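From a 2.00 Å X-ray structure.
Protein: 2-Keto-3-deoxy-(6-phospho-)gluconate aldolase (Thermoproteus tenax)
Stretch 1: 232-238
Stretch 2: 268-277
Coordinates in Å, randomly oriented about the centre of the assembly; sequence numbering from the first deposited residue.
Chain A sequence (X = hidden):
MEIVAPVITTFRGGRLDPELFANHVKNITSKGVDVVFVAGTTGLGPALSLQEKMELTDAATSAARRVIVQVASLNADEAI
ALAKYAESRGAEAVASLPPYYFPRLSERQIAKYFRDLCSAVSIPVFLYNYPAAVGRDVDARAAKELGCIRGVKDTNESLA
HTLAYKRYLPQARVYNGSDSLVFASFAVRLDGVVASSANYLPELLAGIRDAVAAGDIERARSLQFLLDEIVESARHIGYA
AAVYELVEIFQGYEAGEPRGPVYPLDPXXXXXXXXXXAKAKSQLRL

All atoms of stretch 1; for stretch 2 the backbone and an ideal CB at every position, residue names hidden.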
# COMPACT_ATOMS: atom_id res chain seq x y z
N GLU A 232 1.74 -22.21 -3.65
CA GLU A 232 1.30 -21.88 -2.30
C GLU A 232 2.10 -22.62 -1.23
O GLU A 232 2.53 -22.00 -0.26
CB GLU A 232 -0.22 -22.15 -2.16
CG GLU A 232 -1.04 -21.00 -2.73
CD GLU A 232 -2.48 -21.38 -3.11
OE1 GLU A 232 -3.00 -22.40 -2.62
OE2 GLU A 232 -3.06 -20.62 -3.94
N SER A 233 2.32 -23.92 -1.39
CA SER A 233 3.14 -24.64 -0.40
C SER A 233 4.58 -24.10 -0.36
O SER A 233 5.15 -23.93 0.73
CB SER A 233 3.19 -26.14 -0.69
OG SER A 233 1.90 -26.73 -0.58
N ALA A 234 5.13 -23.82 -1.54
CA ALA A 234 6.52 -23.34 -1.65
C ALA A 234 6.70 -21.95 -1.04
O ALA A 234 7.69 -21.67 -0.40
CB ALA A 234 6.95 -23.33 -3.13
N ARG A 235 5.72 -21.09 -1.23
CA ARG A 235 5.78 -19.74 -0.69
C ARG A 235 5.84 -19.79 0.82
O ARG A 235 6.40 -18.92 1.47
CB ARG A 235 4.56 -18.92 -1.10
CG ARG A 235 4.50 -18.53 -2.58
CD ARG A 235 3.62 -17.30 -2.66
NE ARG A 235 3.06 -16.93 -3.96
CZ ARG A 235 3.74 -16.54 -5.04
NH1 ARG A 235 5.10 -16.55 -5.07
NH2 ARG A 235 3.06 -16.18 -6.13
N HIS A 236 5.25 -20.84 1.37
CA HIS A 236 5.20 -20.99 2.80
C HIS A 236 6.61 -21.09 3.43
O HIS A 236 6.85 -20.55 4.51
CB HIS A 236 4.22 -22.14 3.19
CG HIS A 236 3.89 -22.16 4.64
ND1 HIS A 236 4.13 -23.26 5.45
CD2 HIS A 236 3.36 -21.20 5.45
CE1 HIS A 236 3.77 -22.97 6.69
NE2 HIS A 236 3.31 -21.73 6.72
N ILE A 237 7.57 -21.73 2.74
CA ILE A 237 8.94 -21.88 3.30
C ILE A 237 10.02 -20.98 2.71
O ILE A 237 11.20 -21.14 3.05
CB ILE A 237 9.49 -23.30 3.18
CG1 ILE A 237 9.32 -23.81 1.75
CG2 ILE A 237 8.91 -24.23 4.26
CD1 ILE A 237 9.92 -25.11 1.56
N GLY A 238 9.66 -20.05 1.83
CA GLY A 238 10.67 -19.21 1.20
C GLY A 238 10.73 -19.59 -0.27
O GLY A 238 11.48 -20.49 -0.66
N UNK A 268 15.07 -30.00 7.00
CA UNK A 268 13.70 -30.11 7.52
C UNK A 268 12.71 -29.43 6.57
O UNK A 268 11.61 -29.93 6.37
CB UNK A 268 13.60 -29.49 8.92
N UNK A 269 13.10 -28.28 6.01
CA UNK A 269 12.24 -27.56 5.06
C UNK A 269 12.06 -28.37 3.78
O UNK A 269 10.97 -28.44 3.23
CB UNK A 269 12.83 -26.19 4.73
N UNK A 270 13.15 -28.94 3.27
CA UNK A 270 13.08 -29.80 2.10
C UNK A 270 12.14 -30.99 2.31
O UNK A 270 11.33 -31.31 1.45
CB UNK A 270 14.48 -30.30 1.74
N UNK A 271 12.25 -31.66 3.46
CA UNK A 271 11.37 -32.81 3.72
C UNK A 271 9.89 -32.37 3.77
O UNK A 271 9.01 -33.04 3.21
CB UNK A 271 11.76 -33.49 5.03
N UNK A 272 9.63 -31.25 4.43
CA UNK A 272 8.26 -30.73 4.53
C UNK A 272 7.70 -30.42 3.14
O UNK A 272 6.55 -30.73 2.81
CB UNK A 272 8.22 -29.48 5.41
N UNK A 273 8.51 -29.79 2.29
CA UNK A 273 8.02 -29.46 0.96
C UNK A 273 7.73 -30.68 0.12
O UNK A 273 6.75 -30.70 -0.61
CB UNK A 273 9.03 -28.57 0.23
N UNK A 274 8.59 -31.69 0.20
CA UNK A 274 8.39 -32.91 -0.59
C UNK A 274 7.03 -33.53 -0.25
O UNK A 274 6.29 -33.94 -1.14
CB UNK A 274 9.52 -33.91 -0.33
N UNK A 275 6.69 -33.55 1.04
CA UNK A 275 5.40 -34.11 1.47
C UNK A 275 4.24 -33.18 1.08
O UNK A 275 3.15 -33.62 0.68
CB UNK A 275 5.40 -34.34 2.98
N UNK A 276 4.49 -31.88 1.17
CA UNK A 276 3.47 -30.88 0.83
C UNK A 276 2.99 -30.97 -0.61
O UNK A 276 1.83 -30.68 -0.90
CB UNK A 276 4.02 -29.47 1.09
N UNK A 277 3.86 -31.38 -1.53
CA UNK A 277 3.45 -31.38 -2.94
C UNK A 277 3.21 -32.80 -3.48
O UNK A 277 2.92 -32.98 -4.66
CB UNK A 277 4.51 -30.68 -3.79

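The two helices run nearly antiparallel, at 166°, with axes 9.9 Å apart at closest approach, so stretch 2 should meet stretch 1 through positions spaced three or four apart.

Position 268 is helical and its ideal CB has nothing of stretch 1 within 5.5 Å; a polar or charged residue would do, and it is Glu268.

At 269 the CA-to-CB bond points toward stretch 1, and the ideal CB lies 4.4 Å from Ile237 CG2. An aliphatic residue would suit, as would a long polar one whose stem packs while its end reaches past. The residue is Glu269: its CG lies 4.2 Å from Ile237 CG2, and a water bridges its carboxylate to the backbone, donating to Glu269 OE2 (2.8 Å) and to Ile237 O (3.0 Å).

Position 270 points away and 271 is out of reach, so stretch 1 constrains neither; they are Lys270 and Ala271.

Position 272 points toward stretch 1, but its ideal CB is still 5.4 Å from Ile237 CG2. A small residue would leave the space between unfilled; a long aliphatic or an aromatic one could span it, with Ser233, His236 and Ile237 to meet. Trp272, with chi1 t, brings the six-membered ring of its indole into contact with all three. Ile237 CG2 packs 3.9 Å from Trp272 CE3, and His236 ND1 comes within 3.6 Å of Trp272 CH2, the two rings meeting obliquely with planes at 49°. At the indole edge, Ser233 O approaches Trp272 CZ3 to 3.4 Å, a close contact without a hydrogen bond.

At 273 the CB points sideways, yet its ideal position is 3.8 Å from Ile237 CD1, and Ala234 offers a small apolar surface nearby. Leucine, isoleucine or methionine could all be considered. Leu273 brings its end nearer: Leu273 CD1 sits 3.9 Å from Ala234 CA, while Leu273 CB packs 3.8 Å from Ile237 CD1.

Positions 274 and 275 are out of reach; they are Arg274 and Ala275.

At 276 the CB points toward stretch 1 and its ideal position is already 3.8 Å from Ser233 OG. Such closeness favours a small residue, alanine or serine. The methyl of Ala276 makes the closest approach, Ala276 CB to Ser233 OG at 3.8 Å, and its carbonyl joins Ser233 through water: the water lies 2.8 Å from Ser233 OG and donates to Ala276 O at 2.9 Å.

Position 277 points sideways, its ideal CB beyond 5.5 Å; a modest apolar side chain could still graze Ser233. Val277 does so, with CG1 4.4 Å from Ser233 CB.

Stretch 2 268-277: EEKAWLRAAV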
# COMPACT_ATOMS: atom_id res chain seq x y z
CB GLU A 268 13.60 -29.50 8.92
CG GLU A 268 14.40 -30.23 10.06
CD GLU A 268 15.95 -30.02 10.04
OE1 GLU A 268 16.48 -29.01 9.48
OE2 GLU A 268 16.65 -30.91 10.62
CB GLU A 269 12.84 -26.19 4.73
CG GLU A 269 12.67 -25.15 5.81
CD GLU A 269 13.65 -23.98 5.69
OE1 GLU A 269 14.73 -24.13 5.07
OE2 GLU A 269 13.35 -22.92 6.25
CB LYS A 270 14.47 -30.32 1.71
CG LYS A 270 15.36 -29.26 1.10
CD LYS A 270 16.75 -29.86 0.85
CE LYS A 270 17.72 -28.85 0.32
NZ LYS A 270 19.02 -29.57 0.03
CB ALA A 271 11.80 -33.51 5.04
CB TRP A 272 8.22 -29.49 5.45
CG TRP A 272 6.82 -28.92 5.56
CD1 TRP A 272 5.87 -29.27 6.50
CD2 TRP A 272 6.17 -27.99 4.67
NE1 TRP A 272 4.71 -28.58 6.26
CE2 TRP A 272 4.85 -27.80 5.15
CE3 TRP A 272 6.60 -27.26 3.54
CZ2 TRP A 272 3.94 -26.92 4.54
CZ3 TRP A 272 5.70 -26.41 2.92
CH2 TRP A 272 4.38 -26.24 3.42
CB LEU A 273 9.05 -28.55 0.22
CG LEU A 273 8.63 -27.99 -1.13
CD1 LEU A 273 7.40 -27.07 -0.99
CD2 LEU A 273 9.86 -27.25 -1.78
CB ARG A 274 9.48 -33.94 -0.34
CG ARG A 274 10.88 -33.56 -0.83
CD ARG A 274 11.94 -34.47 -0.14
NE ARG A 274 13.31 -33.99 -0.32
CZ ARG A 274 14.31 -34.20 0.54
NH1 ARG A 274 14.09 -34.87 1.68
NH2 ARG A 274 15.53 -33.73 0.25
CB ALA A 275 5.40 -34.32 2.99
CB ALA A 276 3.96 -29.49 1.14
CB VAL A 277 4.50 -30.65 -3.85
CG1 VAL A 277 4.74 -29.20 -3.37
CG2 VAL A 277 5.83 -31.45 -3.94
O HOH W 1 1.00 -28.41 -2.58
O HOH W 2 13.79 -20.72 4.60
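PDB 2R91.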